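Local coordinates for protein Phikz039 (Pseudomonas phage phikz, PDB 3ZBQ) that belongs to the tubulin-like proteins of bacteriophages, also called PhuZ, and holds guanosine-5'-diphosphate in the pocket of its tubulin-type fold, at residues 5-10 with 95-100; 9-14 with 28-33; 150-155 with 218-223. All blocks are in the same frame, centred on the assembly; numbering follows the deposited sequence.

How the contacts relate
From the N terminus the chain enters strand 7-12, which takes part in both contact 1 and contact 2. Contact 2 closes the short loop first: helix 13-23 carries the chain over to strand 30-34, which lies along one edge of strand 7-12. Contact 1 closes a much longer excursion, bringing strand 97-103 to the other edge; contact 2 starts from the same stretch and closes inside this longer loop. The two share Ile9 and Tyr10, and their centres are about 10 Å apart. Contact 3 follows in series, its centre about 20 Å from that of contact 1. It ties helix 138-158 to the lead-in of strand 222-227, farther across the same sheet.

Contact 1 of 3, residues 5-10 with 95-100; sequences VKTRIY and GDTNIV
Thr7 to Tyr10 and Thr97 to Val100 pair as neighbouring parallel strands inside the central sheet, their local axes 4.6 Å apart. Arg8 N donates to Thr97 O, Arg8 O accepts from Ile99 N, and Tyr10 N reaches Ile99 O at 2.7 Å. At the start of the pair, Asp96 N bonds Val5 O at 2.8 Å, and Lys6 O is gripped from opposite faces of its carbonyl plane by Thr97 N and by Thr97 OG1 at 2.8 Å. A Thr97 chi1 of 53° turns OG1 to Lys6 O, and Thr7 OG1 lies 2.7 Å from Thr97 OG1. This is the parallel core of a Rossmann-like tubulin fold, and its two faces pack differently. On one, Ile9 CG2 rests beside Ile99 CB, and Ile99 CD1 touches Thr7 CG2 at 4.0 Å; helix 175-192 covers the isoleucines. On the other, Asn98 OD1 lies in plane at the edge of the Tyr10 ring, 3.7 Å from CE1, while Val100 CG2 approaches CD1 of that ring. The Asn98 amide spans back to Gly95, OD1 accepting from its N and ND2 donating to its O and also bonding Val126 O. Tyr10 OH bonds Phe92 O.

Contact 2 of 3, residues 9-14 with 28-33; sequences IYFCGG and EDVCYI. With GDP (guanosine-5'-diphosphate), chain B.
Ile9 to Cys12 and Val30 to Ile33 run parallel as adjacent strands, their local axes 4.7 Å apart and turned by 26°. Backbone bonds alternate along the pair: Ile9 N to Asp29 O, Cys31 N to Ile9 O, Phe11 N to Cys31 O at 2.8 Å, Ile33 N to Phe11 O, and Gly13 N to Ile33 O. The last carries the pairing past the strand to the glycines near the start of helix 13-23. There Gly14 N donates an almost straight 2.8 Å bond to GDP O1B, and Gly13 CA comes to 3.7 Å from GDP O2B. With no CB on either glycine, the backbone can lie close against GDP O2B and O1A; Gly13 takes the positive phi that glycine favours.

Apolar and aromatic contacts fill both faces. On that of Ile9, Phe11, Val30 and Tyr32, the Phe11 ring offers its CE2 edge to Val30 CB at 3.7 Å, while Ile9 CG2 lies over one of its faces, toward the rim. Phe11 and Tyr32 point the same way; their planes are 30° apart, but the rings, centroids 5.4 Å apart, barely overlap, and Phe11 CD2 stands over one face of the Tyr32 ring, toward its rim. On the other face, Cys31 SG makes an oblique sulfur-aromatic contact with the Tyr10 ring, 3.4 Å from CD2; its chi1 of 64° sets the sulfur between backbone N and carbonyl carbon. Ile33 CD1 reaches the edge of that ring at 4.1 Å and also meets Cys12 SG.

With helix 13-23 the strands form a beta-alpha-beta unit: that helix packs Ile19 and Phe23 on Phe11, helix 109-122 covers Cys12 and Ile33 from the opposite face, and strands 97-103 and 49-51 continue the sheet on either side.

Contact 3 of 3, residues 150-155 with 218-223; sequences TFEGVS and PVQTVQ
The Glu152 carboxylate lies beside the Gln220 side chain, its plane only 10° from that of the amide, and its OE1 takes two bonds from Thr221. Thr221 N donates at 2.9 Å, nearly straight (167°), and Thr221 OG1 at 2.8 Å; the two donors come from opposite faces of the carboxylate plane. The Glu152 chain bends at chi2 (83°), which swings CD back toward the loop, and OE1 lies 3.6 Å from Gln220 CB. Thr221 also turns its methyl to the helix, CG2 lying 3.6 Å from Phe151 CB. One turn on, Ser155 CB packs against the Gln220 backbone, while its OG donates back to Phe151 O at 2.7 Å. That carbonyl thus has a second donor besides Ser155 N, and Ser155 OG is itself hydrogen-bonded with Met162 N. Val219 CG1 touches Ser155 O at 3.4 Å, and a water bonds Val219 O and, weakly, Glu152 O. Helix 138-158 is thereby pinned to the loop entering strand 222-227, which pairs with strand 163-168, consistent with a join between the nucleotide-binding half and the C-terminal region of a tubulin-like fold.

Contact 1 of 3, residues 5-10 with 95-100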
loop_
_atom_site.group_PDB
_atom_site.type_symbol
_atom_site.label_atom_id
_atom_site.label_comp_id
_atom_site.label_asym_id
_atom_site.label_seq_id
_atom_site.Cartn_x
_atom_site.Cartn_y
_atom_site.Cartn_z
ATOM N N VAL A 5 15.424 -8.986 10.745
ATOM C CA VAL A 5 16.010 -8.290 9.605
ATOM C C VAL A 5 15.764 -6.789 9.769
ATOM O O VAL A 5 14.848 -6.391 10.488
ATOM C CB VAL A 5 15.435 -8.797 8.267
ATOM C CG1 VAL A 5 15.800 -10.262 8.059
ATOM C CG2 VAL A 5 13.918 -8.613 8.226
ATOM N N LYS A 6 16.593 -5.965 9.130
ATOM C CA LYS A 6 16.426 -4.517 9.211
ATOM C C LYS A 6 15.118 -4.057 8.568
ATOM O O LYS A 6 14.378 -3.253 9.137
ATOM C CB LYS A 6 17.614 -3.798 8.576
ATOM C CG LYS A 6 18.939 -4.077 9.290
ATOM C CD LYS A 6 20.103 -3.408 8.583
ATOM C CE LYS A 6 21.413 -3.728 9.292
ATOM N NZ LYS A 6 22.535 -2.916 8.734
ATOM N N THR A 7 14.831 -4.582 7.383
ATOM C CA THR A 7 13.613 -4.224 6.678
ATOM C C THR A 7 13.039 -5.465 6.002
ATOM O O THR A 7 13.724 -6.097 5.194
ATOM C CB THR A 7 13.883 -3.166 5.588
ATOM O OG1 THR A 7 14.453 -1.986 6.178
ATOM C CG2 THR A 7 12.595 -2.808 4.867
ATOM N N ARG A 8 11.806 -5.825 6.356
ATOM C CA ARG A 8 11.077 -6.874 5.641
ATOM C C ARG A 8 10.119 -6.207 4.669
ATOM O O ARG A 8 9.358 -5.306 5.045
ATOM C CB ARG A 8 10.281 -7.765 6.613
ATOM C CG ARG A 8 9.546 -8.959 5.955
ATOM C CD ARG A 8 10.498 -10.114 5.630
ATOM N NE ARG A 8 11.029 -10.738 6.843
ATOM C CZ ARG A 8 12.073 -11.563 6.867
ATOM N NH1 ARG A 8 12.704 -11.863 5.746
ATOM N NH2 ARG A 8 12.495 -12.075 8.020
ATOM N N ILE A 9 10.139 -6.640 3.416
ATOM C CA ILE A 9 9.180 -6.118 2.460
ATOM C C ILE A 9 8.204 -7.225 2.087
ATOM O O ILE A 9 8.622 -8.326 1.729
ATOM C CB ILE A 9 9.872 -5.579 1.204
ATOM C CG1 ILE A 9 10.999 -4.602 1.598
ATOM C CG2 ILE A 9 8.850 -4.924 0.300
ATOM C CD1 ILE A 9 11.712 -3.940 0.397
ATOM N N TYR A 10 6.911 -6.931 2.212
ATOM C CA TYR A 10 5.849 -7.882 1.878
ATOM C C TYR A 10 5.175 -7.443 0.586
ATOM O O TYR A 10 4.471 -6.418 0.564
ATOM C CB TYR A 10 4.794 -7.927 2.996
ATOM C CG TYR A 10 5.310 -8.344 4.364
ATOM C CD1 TYR A 10 5.898 -7.421 5.217
ATOM C CD2 TYR A 10 5.168 -9.652 4.810
ATOM C CE1 TYR A 10 6.353 -7.797 6.479
ATOM C CE2 TYR A 10 5.620 -10.037 6.062
ATOM C CZ TYR A 10 6.210 -9.104 6.889
ATOM O OH TYR A 10 6.665 -9.495 8.131
ATOM N N GLY A 95 10.393 -7.263 10.295
ATOM C CA GLY A 95 11.706 -6.661 10.446
ATOM C C GLY A 95 11.665 -5.483 11.408
ATOM O O GLY A 95 10.592 -5.128 11.915
ATOM N N ASP A 96 12.819 -4.868 11.666
ATOM C CA ASP A 96 12.852 -3.637 12.453
ATOM C C ASP A 96 11.976 -2.564 11.801
ATOM O O ASP A 96 11.355 -1.755 12.488
ATOM C CB ASP A 96 14.290 -3.119 12.616
ATOM C CG ASP A 96 15.128 -3.981 13.550
ATOM O OD1 ASP A 96 14.573 -4.532 14.530
ATOM O OD2 ASP A 96 16.351 -4.092 13.307
ATOM N N THR A 97 11.916 -2.593 10.468
ATOM C CA THR A 97 10.975 -1.789 9.695
ATOM C C THR A 97 10.296 -2.720 8.703
ATOM O O THR A 97 10.829 -3.783 8.384
ATOM C CB THR A 97 11.676 -0.658 8.926
ATOM O OG1 THR A 97 12.752 -1.203 8.146
ATOM C CG2 THR A 97 12.228 0.383 9.901
ATOM N N ASN A 98 9.115 -2.336 8.232
ATOM C CA ASN A 98 8.340 -3.215 7.361
ATOM C C ASN A 98 7.655 -2.422 6.274
ATOM O O ASN A 98 7.053 -1.376 6.543
ATOM C CB ASN A 98 7.303 -3.987 8.176
ATOM C CG ASN A 98 7.940 -4.835 9.246
ATOM O OD1 ASN A 98 8.313 -5.981 8.984
ATOM N ND2 ASN A 98 8.139 -4.254 10.445
ATOM N N ILE A 99 7.744 -2.917 5.045
ATOM C CA ILE A 99 7.138 -2.237 3.920
ATOM C C ILE A 99 6.197 -3.235 3.268
ATOM O O ILE A 99 6.589 -4.357 2.992
ATOM C CB ILE A 99 8.191 -1.753 2.896
ATOM C CG1 ILE A 99 9.253 -0.891 3.593
ATOM C CG2 ILE A 99 7.524 -0.961 1.773
ATOM C CD1 ILE A 99 10.336 -0.360 2.673
ATOM N N VAL A 100 4.947 -2.834 3.093
ATOM C CA VAL A 100 3.933 -3.698 2.488
ATOM C C VAL A 100 3.422 -3.052 1.196
ATOM O O VAL A 100 3.001 -1.888 1.202
ATOM C CB VAL A 100 2.756 -3.930 3.471
ATOM C CG1 VAL A 100 1.808 -5.015 2.947
ATOM C CG2 VAL A 100 3.271 -4.325 4.844
#

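Contact 2 of 3, residues 9-14 with 28-33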
loop_
_atom_site.group_PDB
_atom_site.type_symbol
_atom_site.label_atom_id
_atom_site.label_comp_id
_atom_site.label_asym_id
_atom_site.label_seq_id
_atom_site.Cartn_x
_atom_site.Cartn_y
_atom_site.Cartn_z
ATOM N N ILE A 9 10.139 -6.640 3.416
ATOM C CA ILE A 9 9.180 -6.118 2.460
ATOM C C ILE A 9 8.204 -7.225 2.087
ATOM O O ILE A 9 8.622 -8.326 1.729
ATOM C CB ILE A 9 9.872 -5.579 1.204
ATOM C CG1 ILE A 9 10.999 -4.602 1.598
ATOM C CG2 ILE A 9 8.850 -4.924 0.300
ATOM C CD1 ILE A 9 11.712 -3.940 0.397
ATOM N N TYR A 10 6.911 -6.931 2.212
ATOM C CA TYR A 10 5.849 -7.882 1.878
ATOM C C TYR A 10 5.175 -7.443 0.586
ATOM O O TYR A 10 4.471 -6.418 0.564
ATOM C CB TYR A 10 4.794 -7.927 2.996
ATOM C CG TYR A 10 5.310 -8.344 4.364
ATOM C CD1 TYR A 10 5.898 -7.421 5.217
ATOM C CD2 TYR A 10 5.168 -9.652 4.810
ATOM C CE1 TYR A 10 6.353 -7.797 6.479
ATOM C CE2 TYR A 10 5.620 -10.037 6.062
ATOM C CZ TYR A 10 6.210 -9.104 6.889
ATOM O OH TYR A 10 6.665 -9.495 8.131
ATOM N N PHE A 11 5.367 -8.222 -0.480
ATOM C CA PHE A 11 4.756 -7.935 -1.771
ATOM C C PHE A 11 3.485 -8.776 -1.886
ATOM O O PHE A 11 3.556 -10.002 -1.863
ATOM C CB PHE A 11 5.715 -8.294 -2.915
ATOM C CG PHE A 11 6.909 -7.373 -3.028
ATOM C CD1 PHE A 11 6.746 -6.046 -3.421
ATOM C CD2 PHE A 11 8.191 -7.836 -2.747
ATOM C CE1 PHE A 11 7.843 -5.194 -3.524
ATOM C CE2 PHE A 11 9.294 -6.992 -2.847
ATOM C CZ PHE A 11 9.125 -5.675 -3.232
ATOM N N CYS A 12 2.332 -8.117 -1.993
ATOM C CA CYS A 12 1.044 -8.797 -1.903
ATOM C C CYS A 12 0.186 -8.601 -3.146
ATOM O O CYS A 12 0.028 -7.476 -3.642
ATOM C CB CYS A 12 0.255 -8.322 -0.674
ATOM S SG CYS A 12 1.185 -8.331 0.869
ATOM N N GLY A 13 -0.385 -9.699 -3.625
ATOM C CA GLY A 13 -1.249 -9.667 -4.795
ATOM C C GLY A 13 -0.464 -9.412 -6.068
ATOM O O GLY A 13 0.758 -9.307 -6.025
ATOM N N GLY A 14 -1.162 -9.292 -7.194
ATOM C CA GLY A 14 -0.513 -9.128 -8.487
ATOM C C GLY A 14 0.405 -7.924 -8.595
ATOM O O GLY A 14 1.567 -8.056 -8.984
ATOM N N GLU A 28 17.355 -8.009 -0.127
ATOM C CA GLU A 28 17.290 -9.459 0.006
ATOM C C GLU A 28 16.047 -9.931 0.758
ATOM O O GLU A 28 15.427 -10.939 0.395
ATOM C CB GLU A 28 18.556 -9.984 0.690
ATOM C CG GLU A 28 19.813 -9.879 -0.160
ATOM C CD GLU A 28 21.074 -10.232 0.611
ATOM O OE1 GLU A 28 20.965 -10.569 1.812
ATOM O OE2 GLU A 28 22.173 -10.167 0.018
ATOM N N ASP A 29 15.669 -9.189 1.793
ATOM C CA ASP A 29 14.650 -9.662 2.730
ATOM C C ASP A 29 13.245 -9.315 2.280
ATOM O O ASP A 29 12.543 -8.528 2.916
ATOM C CB ASP A 29 14.920 -9.097 4.126
ATOM C CG ASP A 29 16.272 -9.524 4.665
ATOM O OD1 ASP A 29 16.618 -10.710 4.496
ATOM O OD2 ASP A 29 16.985 -8.678 5.238
ATOM N N VAL A 30 12.834 -9.923 1.175
ATOM C CA VAL A 30 11.519 -9.681 0.625
ATOM C C VAL A 30 10.731 -10.987 0.601
ATOM O O VAL A 30 11.305 -12.087 0.592
ATOM C CB VAL A 30 11.597 -9.121 -0.818
ATOM C CG1 VAL A 30 12.455 -7.866 -0.884
ATOM C CG2 VAL A 30 12.138 -10.171 -1.769
ATOM N N CYS A 31 9.411 -10.867 0.589
ATOM C CA CYS A 31 8.564 -12.043 0.516
ATOM C C CYS A 31 7.291 -11.713 -0.230
ATOM O O CYS A 31 6.947 -10.531 -0.409
ATOM C CB CYS A 31 8.274 -12.617 1.907
ATOM S SG CYS A 31 7.323 -11.541 3.004
ATOM N N TYR A 32 6.603 -12.762 -0.675
ATOM C CA TYR A 32 5.474 -12.625 -1.582
ATOM C C TYR A 32 4.288 -13.441 -1.098
ATOM O O TYR A 32 4.433 -14.615 -0.756
ATOM C CB TYR A 32 5.844 -13.156 -2.958
ATOM C CG TYR A 32 6.927 -12.409 -3.688
ATOM C CD1 TYR A 32 8.272 -12.701 -3.472
ATOM C CD2 TYR A 32 6.606 -11.451 -4.638
ATOM C CE1 TYR A 32 9.269 -12.036 -4.171
ATOM C CE2 TYR A 32 7.597 -10.773 -5.334
ATOM C CZ TYR A 32 8.920 -11.075 -5.096
ATOM O OH TYR A 32 9.898 -10.413 -5.795
ATOM N N ILE A 33 3.114 -12.819 -1.078
ATOM C CA ILE A 33 1.897 -13.489 -0.640
ATOM C C ILE A 33 0.782 -13.201 -1.635
ATOM O O ILE A 33 0.497 -12.046 -1.947
ATOM C CB ILE A 33 1.443 -13.023 0.768
ATOM C CG1 ILE A 33 2.611 -13.020 1.764
ATOM C CG2 ILE A 33 0.312 -13.905 1.290
ATOM C CD1 ILE A 33 3.361 -11.722 1.796
HETATM P PB GDP B . -4.843 -8.462 -6.874
HETATM O O1B GDP B . -3.950 -9.584 -7.338
HETATM O O2B GDP B . -4.225 -7.749 -5.688
HETATM O O3B GDP B . -6.228 -8.953 -6.529
HETATM O O3A GDP B . -5.043 -7.365 -8.032
HETATM P PA GDP B . -3.889 -6.758 -8.974
HETATM O O1A GDP B . -3.176 -7.746 -9.866
HETATM O O2A GDP B . -2.905 -5.964 -8.140
HETATM O "O5'" GDP B . -4.725 -5.763 -9.898
HETATM C "C5'" GDP B . -5.559 -4.755 -9.339
HETATM C "C4'" GDP B . -5.273 -3.429 -10.040
HETATM O "O4'" GDP B . -3.960 -2.984 -9.694
HETATM C "C3'" GDP B . -5.265 -3.519 -11.554
HETATM O "O3'" GDP B . -6.593 -3.330 -12.069
HETATM C "C2'" GDP B . -4.333 -2.399 -11.949
HETATM O "O2'" GDP B . -5.044 -1.160 -11.933
HETATM C "C1'" GDP B . -3.362 -2.301 -10.795
HETATM N N9 GDP B . -2.082 -2.986 -11.076
HETATM C C8 GDP B . -1.844 -4.310 -11.150
HETATM N N7 GDP B . -0.535 -4.552 -11.405
HETATM C C5 GDP B . 0.093 -3.361 -11.480
HETATM C C6 GDP B . 1.472 -2.879 -11.723
HETATM O O6 GDP B . 2.420 -3.685 -11.910
HETATM N N1 GDP B . 1.671 -1.549 -11.711
HETATM C C2 GDP B . 0.675 -0.661 -11.504
HETATM N N2 GDP B . 0.938 0.670 -11.520
HETATM N N3 GDP B . -0.602 -1.031 -11.277
HETATM C C4 GDP B . -0.938 -2.340 -11.258
#

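Contact 3 of 3, residues 150-155 with 218-223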
loop_
_atom_site.group_PDB
_atom_site.type_symbol
_atom_site.label_atom_id
_atom_site.label_comp_id
_atom_site.label_asym_id
_atom_site.label_seq_id
_atom_site.Cartn_x
_atom_site.Cartn_y
_atom_site.Cartn_z
ATOM N N THR A 150 -10.490 1.071 4.490
ATOM C CA THR A 150 -9.749 0.045 5.225
ATOM C C THR A 150 -8.554 0.654 5.982
ATOM O O THR A 150 -8.301 0.302 7.128
ATOM C CB THR A 150 -9.274 -1.067 4.274
ATOM O OG1 THR A 150 -10.424 -1.804 3.794
ATOM C CG2 THR A 150 -8.292 -2.016 4.961
ATOM N N PHE A 151 -7.822 1.558 5.336
ATOM C CA PHE A 151 -6.674 2.204 5.996
ATOM C C PHE A 151 -7.115 2.865 7.290
ATOM O O PHE A 151 -6.402 2.852 8.296
ATOM C CB PHE A 151 -6.051 3.269 5.093
ATOM C CG PHE A 151 -5.586 2.753 3.753
ATOM C CD1 PHE A 151 -5.237 1.415 3.575
ATOM C CD2 PHE A 151 -5.474 3.624 2.676
ATOM C CE1 PHE A 151 -4.800 0.951 2.336
ATOM C CE2 PHE A 151 -5.035 3.169 1.428
ATOM C CZ PHE A 151 -4.694 1.834 1.262
ATOM N N GLU A 152 -8.293 3.470 7.253
ATOM C CA GLU A 152 -8.836 4.156 8.417
ATOM C C GLU A 152 -9.243 3.142 9.476
ATOM O O GLU A 152 -8.997 3.344 10.668
ATOM C CB GLU A 152 -10.031 5.015 8.002
ATOM C CG GLU A 152 -10.327 6.198 8.919
ATOM C CD GLU A 152 -9.465 7.425 8.619
ATOM O OE1 GLU A 152 -8.246 7.275 8.387
ATOM O OE2 GLU A 152 -10.008 8.556 8.629
ATOM N N GLY A 153 -9.856 2.047 9.029
ATOM C CA GLY A 153 -10.262 0.968 9.917
ATOM C C GLY A 153 -9.072 0.283 10.572
ATOM O O GLY A 153 -9.096 -0.024 11.771
ATOM N N VAL A 154 -8.024 0.033 9.790
ATOM C CA VAL A 154 -6.818 -0.592 10.331
ATOM C C VAL A 154 -6.115 0.351 11.320
ATOM O O VAL A 154 -5.620 -0.089 12.361
ATOM C CB VAL A 154 -5.855 -1.058 9.206
ATOM C CG1 VAL A 154 -4.492 -1.445 9.780
ATOM C CG2 VAL A 154 -6.471 -2.233 8.429
ATOM N N SER A 155 -6.089 1.647 11.002
ATOM C CA SER A 155 -5.532 2.638 11.927
ATOM C C SER A 155 -6.255 2.550 13.266
ATOM O O SER A 155 -5.629 2.544 14.340
ATOM C CB SER A 155 -5.691 4.058 11.370
ATOM O OG SER A 155 -5.001 4.231 10.144
ATOM N N PRO A 218 -5.165 12.747 15.810
ATOM C CA PRO A 218 -6.096 11.631 15.639
ATOM C C PRO A 218 -5.342 10.391 15.186
ATOM O O PRO A 218 -4.439 10.503 14.350
ATOM C CB PRO A 218 -7.006 12.099 14.498
ATOM C CG PRO A 218 -6.839 13.587 14.429
ATOM C CD PRO A 218 -5.437 13.860 14.882
ATOM N N VAL A 219 -5.694 9.231 15.727
ATOM C CA VAL A 219 -5.125 7.983 15.237
ATOM C C VAL A 219 -5.911 7.579 13.993
ATOM O O VAL A 219 -7.032 7.072 14.079
ATOM C CB VAL A 219 -5.146 6.878 16.303
ATOM C CG1 VAL A 219 -4.680 5.551 15.709
ATOM C CG2 VAL A 219 -4.237 7.273 17.475
ATOM N N GLN A 220 -5.319 7.841 12.835
ATOM C CA GLN A 220 -6.027 7.707 11.565
ATOM C C GLN A 220 -5.010 7.547 10.438
ATOM O O GLN A 220 -3.807 7.619 10.678
ATOM C CB GLN A 220 -6.889 8.951 11.317
ATOM C CG GLN A 220 -6.063 10.189 11.060
ATOM C CD GLN A 220 -6.898 11.443 10.848
ATOM O OE1 GLN A 220 -8.120 11.422 10.974
ATOM N NE2 GLN A 220 -6.228 12.547 10.534
ATOM N N THR A 221 -5.483 7.334 9.213
ATOM C CA THR A 221 -4.574 7.176 8.078
ATOM C C THR A 221 -3.760 8.449 7.874
ATOM O O THR A 221 -4.290 9.568 7.963
ATOM C CB THR A 221 -5.328 6.854 6.778
ATOM O OG1 THR A 221 -6.308 5.842 7.034
ATOM C CG2 THR A 221 -4.362 6.340 5.711
ATOM N N VAL A 222 -2.466 8.282 7.628
ATOM C CA VAL A 222 -1.629 9.403 7.270
ATOM C C VAL A 222 -0.886 9.094 5.982
ATOM O O VAL A 222 -0.761 7.929 5.584
ATOM C CB VAL A 222 -0.652 9.749 8.408
ATOM C CG1 VAL A 222 -1.429 10.299 9.593
ATOM C CG2 VAL A 222 0.146 8.508 8.806
ATOM N N GLN A 223 -0.430 10.137 5.302
ATOM C CA GLN A 223 0.223 9.943 4.014
ATOM C C GLN A 223 1.725 10.227 4.064
ATOM O O GLN A 223 2.167 11.223 4.651
ATOM C CB GLN A 223 -0.462 10.803 2.946
ATOM C CG GLN A 223 0.044 10.566 1.544
ATOM C CD GLN A 223 -0.935 11.047 0.498
ATOM O OE1 GLN A 223 -2.080 11.379 0.816
ATOM N NE2 GLN A 223 -0.494 11.098 -0.747
HETATM O O HOH W 1 -8.862 6.275 12.269
#